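Long-range contacts in EccC5 (Mycobacterium xenopi RIVM700367, PDB 7B9F), which probably serves as the membrane-bound FtsK/SpoIIIE-type ATPase of the ESX-5 type VII secretion system, powering protein export across the mycobacterial cell envelope: residues C[21-26]-C[174-179]; C[29-34]-C[185-190]. One frame throughout, in Å; residues are numbered along the deposited sequence.

Contact 1 (C[21-26]-C[174-179]); sequences IVLPTP and VTWGEP
The indole of Trp176 meets Ile21 and Leu23 obliquely at its six-membered ring: Ile21 CG2 comes to 3.6 Å from Trp176 CZ3, and Leu23 CD2 lies 3.7 Å from Trp176 CE3. Val174 CG2 covers one face, offset toward the rim, Phe199 of helix 190-202 adds an edge-to-face ring contact, and NE1 is satisfied by Gln203 O. Ile21 and Trp176 run side by side because each projects from the same face of a two-stranded parallel sheet; CG1 of Ile21 lies beside the backbone N (chi1 -56°), which leaves CG2 anti to that N, where it meets CZ3. The Leu23 side chain crosses that of Trp176 at about a right angle. The ladder has the parallel pattern. Ile21 straddles Trp176, its N giving a bond to Thr175 O (3.1 Å) and its O accepting one from Gly177 N, after which Leu23 N bonds to Gly177 O (3.2 Å, 169° at the hydrogen). Past the last bridge the ladder gives way to packing, with Leu23 CB 3.9 Å from Pro179 CD. Ile21 and Pro24 also touch helix 97-132, whereas Leu23 and Pro179 reach helix 190-202. Main-chain hydrogen bonds thus set the register, and hydrocarbon contacts tie the small sheet to both helices.

Contact 2 (C[29-34]-C[185-190]); sequences VPPPEG and DIELEP
Val29 and Glu187 join two irregular loops through a single main-chain hydrogen bond, just ahead of the N-cap of helix 190-202. Val29 N donates to Glu187 O over 2.8 Å, with 158° at the hydrogen, and the donor lies in the plane of that carbonyl. The same two residues also bring Glu187 CA to 3.5 Å from Val29 O in a CA-H...O contact.

Around this bond the side chains make only a light shell. CG1 of Val29 sits between its own backbone N and carbonyl carbon (chi1 66°), a rotation that brings it within 3.8 Å of Glu187 O and 4.2 Å of Glu189 CA. The side chain of Glu187 bends at chi2 (-75°), which turns CD back toward the proline-rich chain. The Glu187 side chain crosses that of Pro31 at about a right angle, with OE2 facing Pro31 CD and the carboxylate beside Pro30. The carboxylate makes no hydrogen bond to residues 29-34, and its exact placement is doubtful at 3 Å resolution.

Further out, residues 185-187, whose backbone coils like a helix without forming one, present Glu187 O to Val29, and Leu188 packs on Pro183. Side chains of other protein chains touch Val29, Asp185 and Pro190, so the junction lies at a surface shared within the assembly. Glu189, which is buried, fixes the start of the following helix; the amide groups there and a nearby arginine would be expected to favour its charged form. Its carboxylate divides the work: OE1 accepts from Thr192 N, while OE2 takes both Val191 N and a salt bridge from Arg104 NH2 of helix 97-132.

Both contacts lay the N-terminal part of the chain against strand 174-177 and the loop that leads from it to helix 190-202, and the chain visits them in the same order on each side, so the two segments travel together for some distance. Contact 1 is partly buried and regular, a parallel ladder with apolar side chains turned to two helices. Contact 2, whose centre is about 23 Å away and farther from the centre of the chain, is a surface meeting of loops with one backbone bond and a carboxylate among prolines. Between them Pro26 CB touches Leu188 CD1 at 3.7 Å, joining the two sites. Helix 190-202 packs against the first and receives its cap from the second.

Contact 1 (C[21-26]-C[174-179])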
loop_
_atom_site.group_PDB
_atom_site.type_symbol
_atom_site.label_atom_id
_atom_site.label_comp_id
_atom_site.label_asym_id
_atom_site.label_seq_id
_atom_site.Cartn_x
_atom_site.Cartn_y
_atom_site.Cartn_z
ATOM N N ILE C 21 39.655 11.577 9.529
ATOM C CA ILE C 21 39.788 10.213 9.036
ATOM C C ILE C 21 40.659 10.243 7.792
ATOM O O ILE C 21 40.303 10.887 6.800
ATOM C CB ILE C 21 38.431 9.580 8.720
ATOM C CG1 ILE C 21 37.525 9.622 9.944
ATOM C CG2 ILE C 21 38.618 8.161 8.253
ATOM C CD1 ILE C 21 38.050 8.823 11.100
ATOM N N VAL C 22 41.800 9.561 7.842
ATOM C CA VAL C 22 42.636 9.425 6.657
ATOM C C VAL C 22 42.053 8.365 5.734
ATOM O O VAL C 22 41.592 7.307 6.181
ATOM C CB VAL C 22 44.084 9.108 7.052
ATOM C CG1 VAL C 22 44.706 10.314 7.724
ATOM C CG2 VAL C 22 44.135 7.926 7.999
ATOM N N LEU C 23 42.034 8.660 4.440
ATOM C CA LEU C 23 41.567 7.705 3.457
ATOM C C LEU C 23 42.590 6.590 3.274
ATOM O O LEU C 23 43.780 6.783 3.521
ATOM C CB LEU C 23 41.311 8.408 2.129
ATOM C CG LEU C 23 40.132 9.368 2.134
ATOM C CD1 LEU C 23 40.015 10.073 0.801
ATOM C CD2 LEU C 23 38.873 8.603 2.449
ATOM N N PRO C 24 42.153 5.407 2.842
ATOM C CA PRO C 24 43.105 4.318 2.613
ATOM C C PRO C 24 43.909 4.523 1.341
ATOM O O PRO C 24 43.440 5.122 0.374
ATOM C CB PRO C 24 42.207 3.079 2.507
ATOM C CG PRO C 24 40.863 3.523 2.956
ATOM C CD PRO C 24 40.784 4.952 2.593
ATOM N N THR C 25 45.127 4.010 1.354
ATOM C CA THR C 25 46.009 4.133 0.203
ATOM C C THR C 25 45.593 3.161 -0.894
ATOM O O THR C 25 45.435 1.967 -0.626
ATOM C CB THR C 25 47.444 3.862 0.622
ATOM O OG1 THR C 25 47.806 4.748 1.687
ATOM C CG2 THR C 25 48.376 4.072 -0.541
ATOM N N PRO C 26 45.407 3.625 -2.124
ATOM C CA PRO C 26 45.010 2.725 -3.208
ATOM C C PRO C 26 46.122 1.761 -3.576
ATOM O O PRO C 26 47.293 1.965 -3.261
ATOM C CB PRO C 26 44.715 3.677 -4.366
ATOM C CG PRO C 26 44.454 4.969 -3.730
ATOM C CD PRO C 26 45.343 5.029 -2.538
ATOM N N VAL C 174 33.369 15.080 9.482
ATOM C CA VAL C 174 34.563 14.286 9.239
ATOM C C VAL C 174 35.421 15.000 8.207
ATOM O O VAL C 174 34.917 15.519 7.206
ATOM C CB VAL C 174 34.201 12.860 8.797
ATOM C CG1 VAL C 174 33.543 12.126 9.932
ATOM C CG2 VAL C 174 33.267 12.870 7.615
ATOM N N THR C 175 36.710 15.087 8.475
ATOM C CA THR C 175 37.652 15.706 7.557
ATOM C C THR C 175 38.471 14.598 6.919
ATOM O O THR C 175 39.301 13.971 7.582
ATOM C CB THR C 175 38.544 16.706 8.281
ATOM O OG1 THR C 175 38.953 16.155 9.537
ATOM C CG2 THR C 175 37.788 17.993 8.526
ATOM N N TRP C 176 38.232 14.350 5.640
ATOM C CA TRP C 176 38.901 13.260 4.945
ATOM C C TRP C 176 40.357 13.626 4.730
ATOM O O TRP C 176 40.681 14.472 3.897
ATOM C CB TRP C 176 38.203 12.964 3.628
ATOM C CG TRP C 176 36.812 12.519 3.821
ATOM C CD1 TRP C 176 35.694 13.143 3.382
ATOM C CD2 TRP C 176 36.376 11.346 4.512
ATOM N NE1 TRP C 176 34.583 12.434 3.752
ATOM C CE2 TRP C 176 34.978 11.326 4.447
ATOM C CE3 TRP C 176 37.034 10.310 5.175
ATOM C CZ2 TRP C 176 34.224 10.314 5.020
ATOM C CZ3 TRP C 176 36.286 9.312 5.743
ATOM C CH2 TRP C 176 34.897 9.318 5.663
ATOM N N GLY C 177 41.235 13.003 5.510
ATOM C CA GLY C 177 42.657 13.200 5.301
ATOM C C GLY C 177 43.085 12.690 3.938
ATOM O O GLY C 177 42.615 11.654 3.465
ATOM N N GLU C 178 43.957 13.449 3.298
ATOM C CA GLU C 178 44.528 13.080 2.015
ATOM C C GLU C 178 45.325 11.795 2.184
ATOM O O GLU C 178 46.201 11.737 3.059
ATOM C CB GLU C 178 45.426 14.220 1.536
ATOM C CG GLU C 178 45.942 14.182 0.099
ATOM C CD GLU C 178 44.968 13.612 -0.909
ATOM O OE1 GLU C 178 43.792 14.037 -0.942
ATOM O OE2 GLU C 178 45.390 12.731 -1.683
ATOM N N PRO C 179 45.040 10.741 1.419
ATOM C CA PRO C 179 45.773 9.483 1.606
ATOM C C PRO C 179 47.225 9.630 1.192
ATOM O O PRO C 179 47.531 10.086 0.091
ATOM C CB PRO C 179 45.025 8.499 0.704
ATOM C CG PRO C 179 44.398 9.343 -0.322
ATOM C CD PRO C 179 44.018 10.617 0.370
#

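Contact 2 (C[29-34]-C[185-190])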
loop_
_atom_site.group_PDB
_atom_site.type_symbol
_atom_site.label_atom_id
_atom_site.label_comp_id
_atom_site.label_asym_id
_atom_site.label_seq_id
_atom_site.Cartn_x
_atom_site.Cartn_y
_atom_site.Cartn_z
ATOM N N VAL C 29 50.065 -1.372 -9.247
ATOM C CA VAL C 29 50.313 -2.509 -10.127
ATOM C C VAL C 29 51.334 -2.124 -11.196
ATOM O O VAL C 29 51.275 -1.014 -11.744
ATOM C CB VAL C 29 48.991 -3.039 -10.712
ATOM C CG1 VAL C 29 48.335 -2.040 -11.649
ATOM C CG2 VAL C 29 49.207 -4.358 -11.420
ATOM N N PRO C 30 52.331 -2.961 -11.464
ATOM C CA PRO C 30 53.295 -2.655 -12.522
ATOM C C PRO C 30 52.739 -3.012 -13.889
ATOM O O PRO C 30 52.100 -4.061 -14.055
ATOM C CB PRO C 30 54.498 -3.535 -12.166
ATOM C CG PRO C 30 53.910 -4.678 -11.434
ATOM C CD PRO C 30 52.737 -4.136 -10.673
ATOM N N PRO C 31 52.949 -2.159 -14.894
ATOM C CA PRO C 31 52.487 -2.493 -16.238
ATOM C C PRO C 31 53.367 -3.558 -16.863
ATOM O O PRO C 31 54.545 -3.705 -16.496
ATOM C CB PRO C 31 52.599 -1.156 -16.992
ATOM C CG PRO C 31 53.662 -0.420 -16.271
ATOM C CD PRO C 31 53.553 -0.818 -14.830
ATOM N N PRO C 32 52.835 -4.343 -17.797
ATOM C CA PRO C 32 53.661 -5.323 -18.512
ATOM C C PRO C 32 54.557 -4.655 -19.546
ATOM O O PRO C 32 54.394 -3.485 -19.890
ATOM C CB PRO C 32 52.629 -6.238 -19.174
ATOM C CG PRO C 32 51.445 -5.353 -19.383
ATOM C CD PRO C 32 51.419 -4.432 -18.186
ATOM N N GLU C 33 55.530 -5.424 -20.048
ATOM C CA GLU C 33 56.505 -4.888 -21.006
ATOM C C GLU C 33 56.790 -5.890 -22.134
ATOM O O GLU C 33 57.789 -6.613 -22.111
ATOM C CB GLU C 33 57.782 -4.466 -20.274
ATOM C CG GLU C 33 58.395 -5.500 -19.306
ATOM C CD GLU C 33 57.898 -5.379 -17.884
ATOM O OE1 GLU C 33 56.936 -4.630 -17.650
ATOM O OE2 GLU C 33 58.469 -6.047 -16.997
ATOM N N GLY C 34 55.929 -5.888 -23.149
ATOM C CA GLY C 34 56.209 -6.488 -24.447
ATOM C C GLY C 34 56.605 -7.950 -24.537
ATOM O O GLY C 34 56.581 -8.679 -23.541
ATOM N N ASP C 185 50.496 7.868 -11.375
ATOM C CA ASP C 185 49.290 7.658 -12.164
ATOM C C ASP C 185 49.409 6.504 -13.147
ATOM O O ASP C 185 48.387 6.044 -13.663
ATOM C CB ASP C 185 48.939 8.942 -12.906
ATOM C CG ASP C 185 48.484 10.037 -11.969
ATOM O OD1 ASP C 185 47.921 9.709 -10.905
ATOM O OD2 ASP C 185 48.699 11.224 -12.288
ATOM N N ILE C 186 50.615 6.024 -13.423
ATOM C CA ILE C 186 50.743 4.841 -14.258
ATOM C C ILE C 186 50.701 3.563 -13.424
ATOM O O ILE C 186 50.239 2.525 -13.905
ATOM C CB ILE C 186 52.018 4.930 -15.119
ATOM C CG1 ILE C 186 52.006 3.863 -16.212
ATOM C CG2 ILE C 186 53.278 4.846 -14.275
ATOM C CD1 ILE C 186 50.917 4.063 -17.232
ATOM N N GLU C 187 51.131 3.620 -12.169
ATOM C CA GLU C 187 51.086 2.458 -11.299
ATOM C C GLU C 187 49.741 2.282 -10.619
ATOM O O GLU C 187 49.501 1.227 -10.029
ATOM C CB GLU C 187 52.179 2.558 -10.233
ATOM C CG GLU C 187 53.585 2.364 -10.759
ATOM C CD GLU C 187 53.895 0.919 -11.080
ATOM O OE1 GLU C 187 53.496 0.035 -10.293
ATOM O OE2 GLU C 187 54.544 0.664 -12.115
ATOM N N LEU C 188 48.870 3.284 -10.688
ATOM C CA LEU C 188 47.624 3.261 -9.937
ATOM C C LEU C 188 46.681 2.206 -10.487
ATOM O O LEU C 188 46.389 2.182 -11.685
ATOM C CB LEU C 188 46.958 4.628 -9.984
ATOM C CG LEU C 188 45.616 4.742 -9.276
ATOM C CD1 LEU C 188 45.761 4.319 -7.841
ATOM C CD2 LEU C 188 45.121 6.164 -9.355
ATOM N N GLU C 189 46.209 1.337 -9.606
ATOM C CA GLU C 189 45.270 0.306 -10.002
ATOM C C GLU C 189 43.927 0.963 -10.305
ATOM O O GLU C 189 43.527 1.894 -9.604
ATOM C CB GLU C 189 45.162 -0.736 -8.885
ATOM C CG GLU C 189 44.289 -1.967 -9.117
ATOM C CD GLU C 189 42.808 -1.704 -9.066
ATOM O OE1 GLU C 189 42.391 -0.805 -8.311
ATOM O OE2 GLU C 189 42.059 -2.385 -9.790
ATOM N N PRO C 190 43.225 0.520 -11.351
ATOM C CA PRO C 190 42.039 1.269 -11.797
ATOM C C PRO C 190 40.891 1.288 -10.805
ATOM O O PRO C 190 40.339 2.360 -10.533
ATOM C CB PRO C 190 41.650 0.549 -13.092
ATOM C CG PRO C 190 42.895 -0.051 -13.571
ATOM C CD PRO C 190 43.636 -0.477 -12.343
#